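Local coordinates for protein A-type ATP synthase subunit F (Archaeoglobus fulgidus, PDB 2I4R) that probably serves as a component of the archaeal A-type ATP synthase, which makes ATP from ADP at the expense of a proton gradient across the membrane, at residues L12-D17 / V56-Q61; D31-T36 / E46-R51; E39-A44 / L64-P69. One frame throughout, in Å; residues are numbered along the deposited sequence.

Interaction 1. Residues L12-D17 / V56-Q61; sequences LAVVGD and VVIMKQ
Strands 12-16 and 56-60 run parallel, side by side, at the centre of the four-stranded parallel sheet of an alpha/beta fold, with helices on both faces. Ala13 N gives a nearly straight hydrogen bond of 2.7 Å to Val56 O. Two further backbone bonds are less straight. Ala13 O receives Ile58 N at 2.8 Å. Val15 N reaches Ile58 O at 3.0 Å, almost along the C=O axis.

The closely packed part runs from Ala13 to Val15 and Val57 to Met59. On one face the Leu12 and Ile58 side chains cross obliquely, bringing Leu12 CD1 to 3.6 Å from Ile58 CG1. Val14 lies alongside Ile58 and points the same way, Val14 CG1 being 3.9 Å from Ile58 CB; Phe20 of helix 18-26 packs over both. On the other face Val15 CG2 meets Val57 CG2 at 3.5 Å, and Val15 CB lies against CG of Met59, a selenomethionine. Helix 38-50 closes this side, with Ala44 on Val15 and Val45 on Met59.

Beyond Val15 the strands pack more loosely, and Asp17 and Lys60 are partly exposed. Lys60, bent at chi2, chi3 and chi4, reaches across to Asp17. The two side chains cross at about a right angle, and Lys60 NZ forms a salt bridge with Asp17 OD1 at 2.8 Å. Asp17 chi1 is 68°, consistent with the weak N-cap bond from Asp19 N to Asp17 OD2.

Apolar contacts and satisfied amides thus hold the interior, whereas charge ties the strand ends to helix 18-26, where Lys60 and the helix terminus would both favour an ionised Asp17.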
ATOM      1  N   LEU B  12      -5.661 -10.860   5.493  1.00 60.82           N
ATOM      2  CA  LEU B  12      -5.061  -9.543   5.379  1.00 56.94           C
ATOM      3  C   LEU B  12      -4.452  -9.247   6.747  1.00 54.45           C
ATOM      4  O   LEU B  12      -5.130  -9.302   7.766  1.00 52.37           O
ATOM      5  CB  LEU B  12      -6.132  -8.515   4.998  1.00 55.18           C
ATOM      6  CG  LEU B  12      -5.958  -7.026   5.312  1.00 52.81           C
ATOM      7  CD1 LEU B  12      -4.539  -6.563   5.058  1.00 53.98           C
ATOM      8  CD2 LEU B  12      -6.941  -6.258   4.456  1.00 52.46           C
ATOM      9  N   ALA B  13      -3.157  -8.983   6.780  1.00 53.64           N
ATOM     10  CA  ALA B  13      -2.506  -8.696   8.045  1.00 54.68           C
ATOM     11  C   ALA B  13      -2.013  -7.269   7.978  1.00 55.97           C
ATOM     12  O   ALA B  13      -1.734  -6.753   6.891  1.00 57.27           O
ATOM     13  CB  ALA B  13      -1.343  -9.652   8.278  1.00 50.13           C
ATOM     14  N   VAL B  14      -1.932  -6.629   9.136  1.00 56.19           N
ATOM     15  CA  VAL B  14      -1.450  -5.258   9.218  1.00 56.82           C
ATOM     16  C   VAL B  14      -0.339  -5.246  10.244  1.00 57.84           C
ATOM     17  O   VAL B  14      -0.420  -5.958  11.259  1.00 58.01           O
ATOM     18  CB  VAL B  14      -2.543  -4.312   9.675  1.00 55.63           C
ATOM     19  CG1 VAL B  14      -2.061  -2.886   9.575  1.00 52.58           C
ATOM     20  CG2 VAL B  14      -3.782  -4.542   8.838  1.00 57.37           C
ATOM     21  N   VAL B  15       0.698  -4.454   9.980  1.00 58.56           N
ATOM     22  CA  VAL B  15       1.849  -4.363  10.880  1.00 60.27           C
ATOM     23  C   VAL B  15       2.176  -2.902  11.158  1.00 61.02           C
ATOM     24  O   VAL B  15       2.441  -2.140  10.230  1.00 63.35           O
ATOM     25  CB  VAL B  15       3.115  -5.027  10.261  1.00 60.15           C
ATOM     26  CG1 VAL B  15       4.159  -5.234  11.334  1.00 60.77           C
ATOM     27  CG2 VAL B  15       2.760  -6.348   9.581  1.00 58.87           C
ATOM     28  N   GLY B  16       2.162  -2.507  12.424  1.00 62.06           N
ATOM     29  CA  GLY B  16       2.474  -1.127  12.744  1.00 64.08           C
ATOM     30  C   GLY B  16       2.238  -0.761  14.193  1.00 66.78           C
ATOM     31  O   GLY B  16       1.752  -1.577  14.979  1.00 65.54           O
ATOM     32  N   ASP B  17       2.588   0.477  14.544  1.00 70.14           N
ATOM     33  CA  ASP B  17       2.416   0.979  15.908  1.00 73.27           C
ATOM     34  C   ASP B  17       0.934   1.016  16.252  1.00 72.98           C
ATOM     35  O   ASP B  17       0.090   1.086  15.362  1.00 73.47           O
ATOM     36  CB  ASP B  17       3.009   2.385  16.045  1.00 75.89           C
ATOM     37  CG  ASP B  17       2.226   3.433  15.261  1.00 81.12           C
ATOM     38  OD1 ASP B  17       2.205   3.360  14.004  1.00 82.61           O
ATOM     39  OD2 ASP B  17       1.631   4.330  15.904  1.00 82.18           O
ATOM     40  N   VAL B  56      -2.185 -10.727   2.081  1.00 50.24           N
ATOM     41  CA  VAL B  56      -1.764  -9.342   1.950  1.00 50.19           C
ATOM     42  C   VAL B  56      -1.365  -8.815   3.325  1.00 52.08           C
ATOM     43  O   VAL B  56      -1.913  -9.241   4.345  1.00 53.35           O
ATOM     44  CB  VAL B  56      -2.925  -8.444   1.409  1.00 48.53           C
ATOM     45  CG1 VAL B  56      -2.442  -7.023   1.205  1.00 44.88           C
ATOM     46  CG2 VAL B  56      -3.477  -9.009   0.112  1.00 50.12           C
ATOM     47  N   VAL B  57      -0.403  -7.896   3.357  1.00 51.88           N
ATOM     48  CA  VAL B  57       0.013  -7.292   4.613  1.00 51.28           C
ATOM     49  C   VAL B  57       0.287  -5.811   4.409  1.00 50.95           C
ATOM     50  O   VAL B  57       1.093  -5.429   3.569  1.00 48.43           O
ATOM     51  CB  VAL B  57       1.264  -8.017   5.216  1.00 51.29           C
ATOM     52  CG1 VAL B  57       2.177  -8.472   4.114  1.00 52.95           C
ATOM     53  CG2 VAL B  57       2.011  -7.094   6.196  1.00 49.18           C
ATOM     54  N   ILE B  58      -0.428  -4.989   5.170  1.00 53.85           N
ATOM     55  CA  ILE B  58      -0.293  -3.532   5.126  1.00 58.41           C
ATOM     56  C   ILE B  58       0.866  -3.107   6.022  1.00 62.01           C
ATOM     57  O   ILE B  58       1.027  -3.633   7.123  1.00 63.86           O
ATOM     58  CB  ILE B  58      -1.550  -2.811   5.678  1.00 56.94           C
ATOM     59  CG1 ILE B  58      -2.827  -3.387   5.064  1.00 57.21           C
ATOM     60  CG2 ILE B  58      -1.442  -1.324   5.402  1.00 56.96           C
ATOM     61  CD1 ILE B  58      -3.023  -3.034   3.622  1.00 59.95           C
HETATM   62  N   MSE B  59       1.657  -2.141   5.574  1.00 66.20           N
HETATM   63  CA  MSE B  59       2.777  -1.673   6.377  1.00 71.22           C
HETATM   64  C   MSE B  59       3.213  -0.262   6.046  1.00 72.32           C
HETATM   65  O   MSE B  59       2.927   0.257   4.970  1.00 71.21           O
HETATM   66  CB  MSE B  59       3.989  -2.568   6.178  1.00 77.20           C
HETATM   67  CG  MSE B  59       4.113  -3.751   7.101  1.00 83.54           C
HETATM   68 SE   MSE B  59       6.001  -4.152   7.234  1.00 96.44          SE
HETATM   69  CE  MSE B  59       6.389  -4.485   5.358  1.00 87.91           C
ATOM     70  N   LYS B  60       3.927   0.349   6.982  1.00 73.87           N
ATOM     71  CA  LYS B  60       4.450   1.683   6.778  1.00 75.72           C
ATOM     72  C   LYS B  60       5.573   1.524   5.762  1.00 77.66           C
ATOM     73  O   LYS B  60       6.359   0.581   5.832  1.00 75.97           O
ATOM     74  CB  LYS B  60       4.992   2.238   8.092  1.00 75.93           C
ATOM     75  CG  LYS B  60       3.918   2.570   9.110  1.00 76.74           C
ATOM     76  CD  LYS B  60       3.659   4.079   9.177  1.00 76.31           C
ATOM     77  CE  LYS B  60       4.271   4.691  10.433  1.00 75.20           C
ATOM     78  NZ  LYS B  60       3.688   4.098  11.685  1.00 74.19           N
ATOM     79  N   GLN B  61       5.642   2.443   4.811  1.00 81.75           N
ATOM     80  CA  GLN B  61       6.660   2.379   3.775  1.00 86.27           C
ATOM     81  C   GLN B  61       8.030   2.526   4.410  1.00 87.42           C
ATOM     82  O   GLN B  61       9.051   2.184   3.817  1.00 88.84           O
ATOM     83  CB  GLN B  61       6.421   3.496   2.763  1.00 88.66           C
ATOM     84  CG  GLN B  61       6.977   3.227   1.378  1.00 93.84           C
ATOM     85  CD  GLN B  61       6.339   4.127   0.323  1.00 97.45           C
ATOM     86  OE1 GLN B  61       6.441   5.358   0.390  1.00 99.00           O
ATOM     87  NE2 GLN B  61       5.670   3.514  -0.653  1.00 97.92           N
TER

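Interaction 2. Residues D31-T36 / E46-R51; sequences DIYEVT and EDVLKR
The bend at chi3 of Arg51 (47°) interrupts an otherwise extended chain and brings the guanidinium up to Asp31 and Tyr33, while Asp31, with CG anti to its backbone N (chi1 -155°), sends its carboxylate out to meet it. Tyr33 has CG anti to the carbonyl carbon, so its ring reaches across to the last turns of helix 38-50 and its hydroxyl ends beside the same arginine.

Asp31 and Arg51 meet tip to tip in a bidentate, end-on salt bridge. Arg51 NH1 donates an almost straight bond to Asp31 OD2 at 2.7 Å, and Arg51 NH2 donates to Asp31 OD1 at 2.8 Å. Both oxygens use their syn lone pairs, and the carboxylate and guanidinium planes, 20° apart, are nearly coplanar. Arg51 NH1 also donates to Tyr33 OH at 3.2 Å, again straight and in the guanidinium plane, so this one nitrogen serves the carboxylate and the phenol together. Arg51 NE also forms a salt bridge with Asp53, so a second acid probably helps to fix the rotation of the guanidinium.

Apolar contact is thinner: Tyr33 CE2 approaches Val48 CG2 at 4.2 Å. Asp47 CB comes only loosely and obliquely to the ring, 4.1 Å from Tyr33 CE1. An alanine in place of Arg51 would remove both bonds to Asp31 and the one to Tyr33 OH, and would probably leave the end of the helix less firmly tied to the edge strand.

Tyr33 also packs on Ala44 of the same helix and on Val15 of strand 11-16, and Met11 of that strand touches both Asp31 and Arg51. Ile32 points the other way, onto helix 18-26, while Leu49 turns from the contact toward helix 69-77.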
ATOM      1  N   ASP B  31      -6.312  -9.416  12.179  1.00 63.21           N
ATOM      2  CA  ASP B  31      -5.043 -10.077  11.900  1.00 63.50           C
ATOM      3  C   ASP B  31      -3.912  -9.056  11.955  1.00 62.39           C
ATOM      4  O   ASP B  31      -3.096  -8.955  11.037  1.00 63.14           O
ATOM      5  CB  ASP B  31      -5.117 -10.749  10.525  1.00 64.01           C
ATOM      6  CG  ASP B  31      -4.156 -11.909  10.391  1.00 64.98           C
ATOM      7  OD1 ASP B  31      -4.351 -12.733   9.471  1.00 65.84           O
ATOM      8  OD2 ASP B  31      -3.206 -11.993  11.201  1.00 64.51           O
ATOM      9  N   ILE B  32      -3.860  -8.309  13.049  1.00 61.30           N
ATOM     10  CA  ILE B  32      -2.857  -7.266  13.202  1.00 61.66           C
ATOM     11  C   ILE B  32      -1.674  -7.585  14.126  1.00 61.98           C
ATOM     12  O   ILE B  32      -1.821  -8.307  15.116  1.00 61.76           O
ATOM     13  CB  ILE B  32      -3.566  -5.923  13.622  1.00 60.63           C
ATOM     14  CG1 ILE B  32      -2.585  -4.980  14.330  1.00 60.60           C
ATOM     15  CG2 ILE B  32      -4.795  -6.216  14.445  1.00 55.74           C
ATOM     16  CD1 ILE B  32      -2.353  -5.271  15.791  1.00 58.97           C
ATOM     17  N   TYR B  33      -0.504  -7.048  13.770  1.00 61.17           N
ATOM     18  CA  TYR B  33       0.730  -7.218  14.538  1.00 62.07           C
ATOM     19  C   TYR B  33       1.139  -5.869  15.144  1.00 64.49           C
ATOM     20  O   TYR B  33       1.612  -5.001  14.414  1.00 64.63           O
ATOM     21  CB  TYR B  33       1.873  -7.668  13.629  1.00 60.40           C
ATOM     22  CG  TYR B  33       1.854  -9.107  13.173  1.00 60.07           C
ATOM     23  CD1 TYR B  33       2.578 -10.093  13.860  1.00 56.96           C
ATOM     24  CD2 TYR B  33       1.132  -9.490  12.033  1.00 58.63           C
ATOM     25  CE1 TYR B  33       2.576 -11.425  13.422  1.00 54.53           C
ATOM     26  CE2 TYR B  33       1.130 -10.822  11.588  1.00 54.82           C
ATOM     27  CZ  TYR B  33       1.846 -11.778  12.287  1.00 54.23           C
ATOM     28  OH  TYR B  33       1.790 -13.087  11.877  1.00 52.66           O
ATOM     29  N   GLU B  34       0.973  -5.686  16.456  1.00 67.90           N
ATOM     30  CA  GLU B  34       1.362  -4.428  17.121  1.00 71.38           C
ATOM     31  C   GLU B  34       2.882  -4.342  17.133  1.00 71.39           C
ATOM     32  O   GLU B  34       3.557  -5.282  17.546  1.00 71.19           O
ATOM     33  CB  GLU B  34       0.854  -4.389  18.561  1.00 75.36           C
ATOM     34  CG  GLU B  34      -0.658  -4.449  18.699  1.00 81.95           C
ATOM     35  CD  GLU B  34      -1.321  -3.113  18.433  1.00 85.77           C
ATOM     36  OE1 GLU B  34      -1.011  -2.489  17.394  1.00 88.33           O
ATOM     37  OE2 GLU B  34      -2.157  -2.689  19.263  1.00 88.67           O
ATOM     38  N   VAL B  35       3.420  -3.209  16.702  1.00 71.54           N
ATOM     39  CA  VAL B  35       4.863  -3.072  16.632  1.00 72.60           C
ATOM     40  C   VAL B  35       5.429  -1.688  16.936  1.00 74.29           C
ATOM     41  O   VAL B  35       4.832  -0.667  16.624  1.00 74.29           O
ATOM     42  CB  VAL B  35       5.347  -3.532  15.242  1.00 72.12           C
ATOM     43  CG1 VAL B  35       6.541  -2.719  14.795  1.00 71.48           C
ATOM     44  CG2 VAL B  35       5.685  -5.014  15.288  1.00 71.67           C
ATOM     45  N   THR B  36       6.610  -1.679  17.536  1.00 77.10           N
ATOM     46  CA  THR B  36       7.292  -0.449  17.896  1.00 79.25           C
ATOM     47  C   THR B  36       8.803  -0.632  17.740  1.00 81.36           C
ATOM     48  O   THR B  36       9.442  -0.028  16.870  1.00 81.81           O
ATOM     49  CB  THR B  36       6.979  -0.093  19.341  1.00 79.33           C
ATOM     50  OG1 THR B  36       6.956  -1.297  20.119  1.00 79.41           O
ATOM     51  CG2 THR B  36       5.632   0.601  19.441  1.00 79.57           C
ATOM     52  N   GLU B  46       9.051 -11.395   9.783  1.00 65.57           N
ATOM     53  CA  GLU B  46       9.565 -12.744   9.622  1.00 69.47           C
ATOM     54  C   GLU B  46       8.402 -13.675   9.895  1.00 70.68           C
ATOM     55  O   GLU B  46       8.161 -14.628   9.150  1.00 72.37           O
ATOM     56  CB  GLU B  46      10.694 -13.023  10.620  1.00 71.40           C
ATOM     57  CG  GLU B  46      12.067 -12.501  10.190  1.00 75.94           C
ATOM     58  CD  GLU B  46      13.143 -12.708  11.254  1.00 78.05           C
ATOM     59  OE1 GLU B  46      14.342 -12.534  10.938  1.00 77.05           O
ATOM     60  OE2 GLU B  46      12.786 -13.039  12.409  1.00 78.89           O
ATOM     61  N   ASP B  47       7.674 -13.373  10.966  1.00 70.26           N
ATOM     62  CA  ASP B  47       6.540 -14.179  11.376  1.00 70.78           C
ATOM     63  C   ASP B  47       5.450 -14.223  10.329  1.00 70.15           C
ATOM     64  O   ASP B  47       4.907 -15.288  10.037  1.00 70.70           O
ATOM     65  CB  ASP B  47       5.969 -13.660  12.693  1.00 73.32           C
ATOM     66  CG  ASP B  47       6.992 -13.687  13.822  1.00 78.10           C
ATOM     67  OD1 ASP B  47       7.651 -14.741  14.022  1.00 78.30           O
ATOM     68  OD2 ASP B  47       7.131 -12.651  14.513  1.00 79.44           O
ATOM     69  N   VAL B  48       5.128 -13.076   9.748  1.00 68.79           N
ATOM     70  CA  VAL B  48       4.079 -13.057   8.747  1.00 68.47           C
ATOM     71  C   VAL B  48       4.496 -13.857   7.513  1.00 67.99           C
ATOM     72  O   VAL B  48       3.660 -14.399   6.794  1.00 68.46           O
ATOM     73  CB  VAL B  48       3.708 -11.607   8.364  1.00 67.53           C
ATOM     74  CG1 VAL B  48       4.767 -11.013   7.488  1.00 67.93           C
ATOM     75  CG2 VAL B  48       2.358 -11.582   7.690  1.00 66.82           C
ATOM     76  N   LEU B  49       5.799 -13.955   7.284  1.00 68.89           N
ATOM     77  CA  LEU B  49       6.310 -14.701   6.136  1.00 68.34           C
ATOM     78  C   LEU B  49       6.300 -16.195   6.401  1.00 68.80           C
ATOM     79  O   LEU B  49       6.228 -16.989   5.469  1.00 70.29           O
ATOM     80  CB  LEU B  49       7.727 -14.241   5.779  1.00 65.59           C
ATOM     81  CG  LEU B  49       7.803 -12.857   5.123  1.00 64.46           C
ATOM     82  CD1 LEU B  49       9.214 -12.324   5.172  1.00 63.14           C
ATOM     83  CD2 LEU B  49       7.308 -12.948   3.701  1.00 61.44           C
ATOM     84  N   LYS B  50       6.370 -16.583   7.671  1.00 69.51           N
ATOM     85  CA  LYS B  50       6.354 -18.001   8.012  1.00 69.55           C
ATOM     86  C   LYS B  50       4.944 -18.552   7.861  1.00 68.15           C
ATOM     87  O   LYS B  50       4.756 -19.757   7.702  1.00 68.33           O
ATOM     88  CB  LYS B  50       6.834 -18.229   9.451  1.00 71.64           C
ATOM     89  CG  LYS B  50       8.321 -18.013   9.671  1.00 74.20           C
ATOM     90  CD  LYS B  50       8.849 -18.919  10.783  1.00 78.25           C
ATOM     91  CE  LYS B  50       8.219 -18.603  12.146  1.00 81.39           C
ATOM     92  NZ  LYS B  50       8.300 -19.757  13.108  1.00 81.61           N
ATOM     93  N   ARG B  51       3.956 -17.663   7.901  1.00 66.80           N
ATOM     94  CA  ARG B  51       2.556 -18.060   7.781  1.00 66.53           C
ATOM     95  C   ARG B  51       2.182 -18.525   6.381  1.00 66.35           C
ATOM     96  O   ARG B  51       2.833 -18.164   5.398  1.00 67.47           O
ATOM     97  CB  ARG B  51       1.650 -16.908   8.220  1.00 64.17           C
ATOM     98  CG  ARG B  51       1.794 -16.610   9.686  1.00 63.66           C
ATOM     99  CD  ARG B  51       0.957 -15.449  10.112  1.00 64.28           C
ATOM    100  NE  ARG B  51      -0.403 -15.552   9.599  1.00 65.74           N
ATOM    101  CZ  ARG B  51      -1.369 -14.686   9.883  1.00 64.65           C
ATOM    102  NH1 ARG B  51      -1.123 -13.655  10.680  1.00 63.16           N
ATOM    103  NH2 ARG B  51      -2.574 -14.845   9.355  1.00 65.48           N
TER

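Interaction 3. Residues E39-A44 / L64-P69; sequences EEIVKA and LKKLPP
This is a helix-to-loop packing contact in the alpha/beta fold: one turn of helix 38-50 rests against the connection that leaves strand 54-60 and enters helix 69-77. It is almost wholly apolar, and Val42 is its centre, its CA being the nearest to that of Leu67.

The two branches of Val42 do different work. CG1, anti to the backbone N (chi1 -176°), meets Pro68 CD tip to tip at 3.8 Å, and so touches the N-cap residue of helix 69-77. CG2, anti to the carbonyl carbon, lies over the backbone at Lys66 O and also against Leu67 CD2, 3.8 Å away. Val42 and Leu67 slide past each other in opposite directions, which carries Leu67 CD2 to 3.7 Å from Val42 CA, close to the helix backbone itself. A hydrogen bond of 2.7 Å from Leu67 N to Leu64 O closes a turn that ends at this leucine.

Toward the start of the helix, the extended chain of Lys66 passes obliquely across the end of Ile41. Its ammonium group is anchored beyond the contact, in a salt bridge with Asp38 at the beginning of helix 38-50, while Tyr63 and Val35 also pack on Ile41. With the charge held there, the aliphatic part of the lysine lies on the isoleucine, Lys66 CD standing 3.5 Å from Ile41 CD1.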
ATOM      1  N   GLU B  39      13.346  -4.226  16.386  1.00 86.85           N
ATOM      2  CA  GLU B  39      13.475  -5.680  16.429  1.00 87.02           C
ATOM      3  C   GLU B  39      12.113  -6.341  16.283  1.00 84.56           C
ATOM      4  O   GLU B  39      11.999  -7.417  15.689  1.00 84.05           O
ATOM      5  CB  GLU B  39      14.132  -6.104  17.754  1.00 90.24           C
ATOM      6  CG  GLU B  39      14.338  -7.614  17.940  1.00 92.22           C
ATOM      7  CD  GLU B  39      15.251  -7.944  19.126  1.00 94.05           C
ATOM      8  OE1 GLU B  39      15.684  -7.010  19.843  1.00 93.37           O
ATOM      9  OE2 GLU B  39      15.536  -9.143  19.342  1.00 94.40           O
ATOM     10  N   GLU B  40      11.089  -5.681  16.823  1.00 82.01           N
ATOM     11  CA  GLU B  40       9.720  -6.183  16.766  1.00 79.84           C
ATOM     12  C   GLU B  40       9.152  -6.082  15.357  1.00 77.93           C
ATOM     13  O   GLU B  40       8.327  -6.902  14.956  1.00 77.98           O
ATOM     14  CB  GLU B  40       8.832  -5.400  17.726  1.00 80.40           C
ATOM     15  CG  GLU B  40       9.282  -5.476  19.166  1.00 82.68           C
ATOM     16  CD  GLU B  40       8.335  -4.768  20.115  1.00 83.98           C
ATOM     17  OE1 GLU B  40       8.136  -3.538  19.969  1.00 84.47           O
ATOM     18  OE2 GLU B  40       7.789  -5.446  21.010  1.00 84.29           O
ATOM     19  N   ILE B  41       9.592  -5.070  14.617  1.00 74.40           N
ATOM     20  CA  ILE B  41       9.141  -4.872  13.251  1.00 71.22           C
ATOM     21  C   ILE B  41       9.630  -6.045  12.421  1.00 70.87           C
ATOM     22  O   ILE B  41       8.858  -6.707  11.721  1.00 71.50           O
ATOM     23  CB  ILE B  41       9.734  -3.588  12.637  1.00 70.43           C
ATOM     24  CG1 ILE B  41       9.364  -2.377  13.495  1.00 70.72           C
ATOM     25  CG2 ILE B  41       9.232  -3.412  11.219  1.00 67.94           C
ATOM     26  CD1 ILE B  41       9.834  -1.049  12.932  1.00 70.65           C
ATOM     27  N   VAL B  42      10.930  -6.297  12.517  1.00 69.54           N
ATOM     28  CA  VAL B  42      11.580  -7.361  11.769  1.00 66.90           C
ATOM     29  C   VAL B  42      11.070  -8.762  12.091  1.00 65.69           C
ATOM     30  O   VAL B  42      10.941  -9.594  11.194  1.00 64.88           O
ATOM     31  CB  VAL B  42      13.103  -7.313  11.989  1.00 66.21           C
ATOM     32  CG1 VAL B  42      13.788  -8.362  11.133  1.00 66.09           C
ATOM     33  CG2 VAL B  42      13.628  -5.925  11.657  1.00 64.03           C
ATOM     34  N   LYS B  43      10.784  -9.035  13.358  1.00 64.25           N
ATOM     35  CA  LYS B  43      10.297 -10.359  13.713  1.00 63.62           C
ATOM     36  C   LYS B  43       8.908 -10.536  13.138  1.00 62.63           C
ATOM     37  O   LYS B  43       8.612 -11.559  12.539  1.00 62.51           O
ATOM     38  CB  LYS B  43      10.248 -10.552  15.231  1.00 65.10           C
ATOM     39  CG  LYS B  43       9.913 -11.994  15.618  1.00 66.72           C
ATOM     40  CD  LYS B  43       9.445 -12.169  17.075  1.00 67.69           C
ATOM     41  CE  LYS B  43       8.996 -13.618  17.316  1.00 66.41           C
ATOM     42  NZ  LYS B  43       8.334 -13.836  18.625  1.00 64.89           N
ATOM     43  N   ALA B  44       8.061  -9.524  13.319  1.00 62.47           N
ATOM     44  CA  ALA B  44       6.690  -9.552  12.815  1.00 61.50           C
ATOM     45  C   ALA B  44       6.684  -9.887  11.341  1.00 61.01           C
ATOM     46  O   ALA B  44       5.891 -10.712  10.882  1.00 63.37           O
ATOM     47  CB  ALA B  44       6.018  -8.209  13.031  1.00 61.43           C
ATOM     48  N   LEU B  64      10.648  -1.208   5.511  1.00 86.06           N
ATOM     49  CA  LEU B  64      11.564  -2.042   4.734  1.00 87.52           C
ATOM     50  C   LEU B  64      13.022  -1.727   5.064  1.00 87.99           C
ATOM     51  O   LEU B  64      13.833  -2.634   5.246  1.00 88.87           O
ATOM     52  CB  LEU B  64      11.356  -1.847   3.230  1.00 88.51           C
ATOM     53  CG  LEU B  64      10.052  -2.293   2.579  1.00 89.25           C
ATOM     54  CD1 LEU B  64       8.981  -1.251   2.850  1.00 90.19           C
ATOM     55  CD2 LEU B  64      10.262  -2.469   1.072  1.00 89.29           C
ATOM     56  N   LYS B  65      13.349  -0.438   5.131  1.00 87.85           N
ATOM     57  CA  LYS B  65      14.704   0.002   5.432  1.00 86.77           C
ATOM     58  C   LYS B  65      15.232  -0.698   6.671  1.00 86.73           C
ATOM     59  O   LYS B  65      16.416  -0.985   6.772  1.00 87.88           O
ATOM     60  CB  LYS B  65      14.729   1.507   5.641  1.00 86.03           C
ATOM     61  N   LYS B  66      14.338  -0.988   7.606  1.00 86.69           N
ATOM     62  CA  LYS B  66      14.715  -1.638   8.856  1.00 86.11           C
ATOM     63  C   LYS B  66      14.911  -3.150   8.744  1.00 85.73           C
ATOM     64  O   LYS B  66      15.404  -3.795   9.670  1.00 84.04           O
ATOM     65  CB  LYS B  66      13.654  -1.326   9.915  1.00 86.49           C
ATOM     66  CG  LYS B  66      13.414   0.163  10.104  1.00 86.71           C
ATOM     67  CD  LYS B  66      12.545   0.431  11.308  1.00 86.70           C
ATOM     68  CE  LYS B  66      12.623   1.890  11.714  1.00 87.02           C
ATOM     69  NZ  LYS B  66      11.929   2.124  13.012  1.00 86.83           N
ATOM     70  N   LEU B  67      14.533  -3.707   7.602  1.00 87.10           N
ATOM     71  CA  LEU B  67      14.644  -5.142   7.371  1.00 88.57           C
ATOM     72  C   LEU B  67      15.954  -5.546   6.693  1.00 89.55           C
ATOM     73  O   LEU B  67      16.320  -4.994   5.651  1.00 90.06           O
ATOM     74  CB  LEU B  67      13.468  -5.610   6.509  1.00 89.28           C
ATOM     75  CG  LEU B  67      12.063  -5.239   6.996  1.00 88.73           C
ATOM     76  CD1 LEU B  67      11.051  -5.600   5.932  1.00 88.90           C
ATOM     77  CD2 LEU B  67      11.750  -5.957   8.298  1.00 88.88           C
ATOM     78  N   PRO B  68      16.675  -6.525   7.274  1.00 91.62           N
ATOM     79  CA  PRO B  68      17.942  -6.979   6.691  1.00 90.46           C
ATOM     80  C   PRO B  68      17.811  -7.382   5.218  1.00 90.52           C
ATOM     81  O   PRO B  68      16.744  -7.792   4.758  1.00 91.55           O
ATOM     82  CB  PRO B  68      18.348  -8.142   7.599  1.00 90.32           C
ATOM     83  CG  PRO B  68      17.053  -8.633   8.145  1.00 90.92           C
ATOM     84  CD  PRO B  68      16.324  -7.346   8.444  1.00 91.14           C
ATOM     85  N   PRO B  69      18.912  -7.272   4.461  1.00 91.46           N
ATOM     86  CA  PRO B  69      18.941  -7.610   3.038  1.00 89.99           C
ATOM     87  C   PRO B  69      18.221  -8.900   2.691  1.00 88.55           C
ATOM     88  O   PRO B  69      17.505  -8.964   1.696  1.00 88.86           O
ATOM     89  CB  PRO B  69      20.432  -7.685   2.735  1.00 90.88           C
ATOM     90  CG  PRO B  69      21.009  -6.678   3.680  1.00 90.96           C
ATOM     91  CD  PRO B  69      20.269  -6.977   4.955  1.00 90.49           C
TER

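Interaction 1 forms the middle of the sheet, and the other two lie on the side of it that carries helix 38-50. Strand 32-34 pairs with strand 12-16, Val14 O and Tyr33 N being 2.7 Å apart, and the centres of interactions 1 and 2 are about 8 Å apart. Interaction 3 uses an earlier part of the helix that interaction 2 grips near its C-terminus; its centre is about 11 Å from that of interaction 2 and about 12 Å from that of interaction 1. Ala44, in segment 39-44, meets both: its CB lies 3.9 Å from Val15 CG1 and 4.0 Å from Tyr33 CD1. Helix 38-50 is thus held by strands 11-16 and 32-34 and the 64-69 connection.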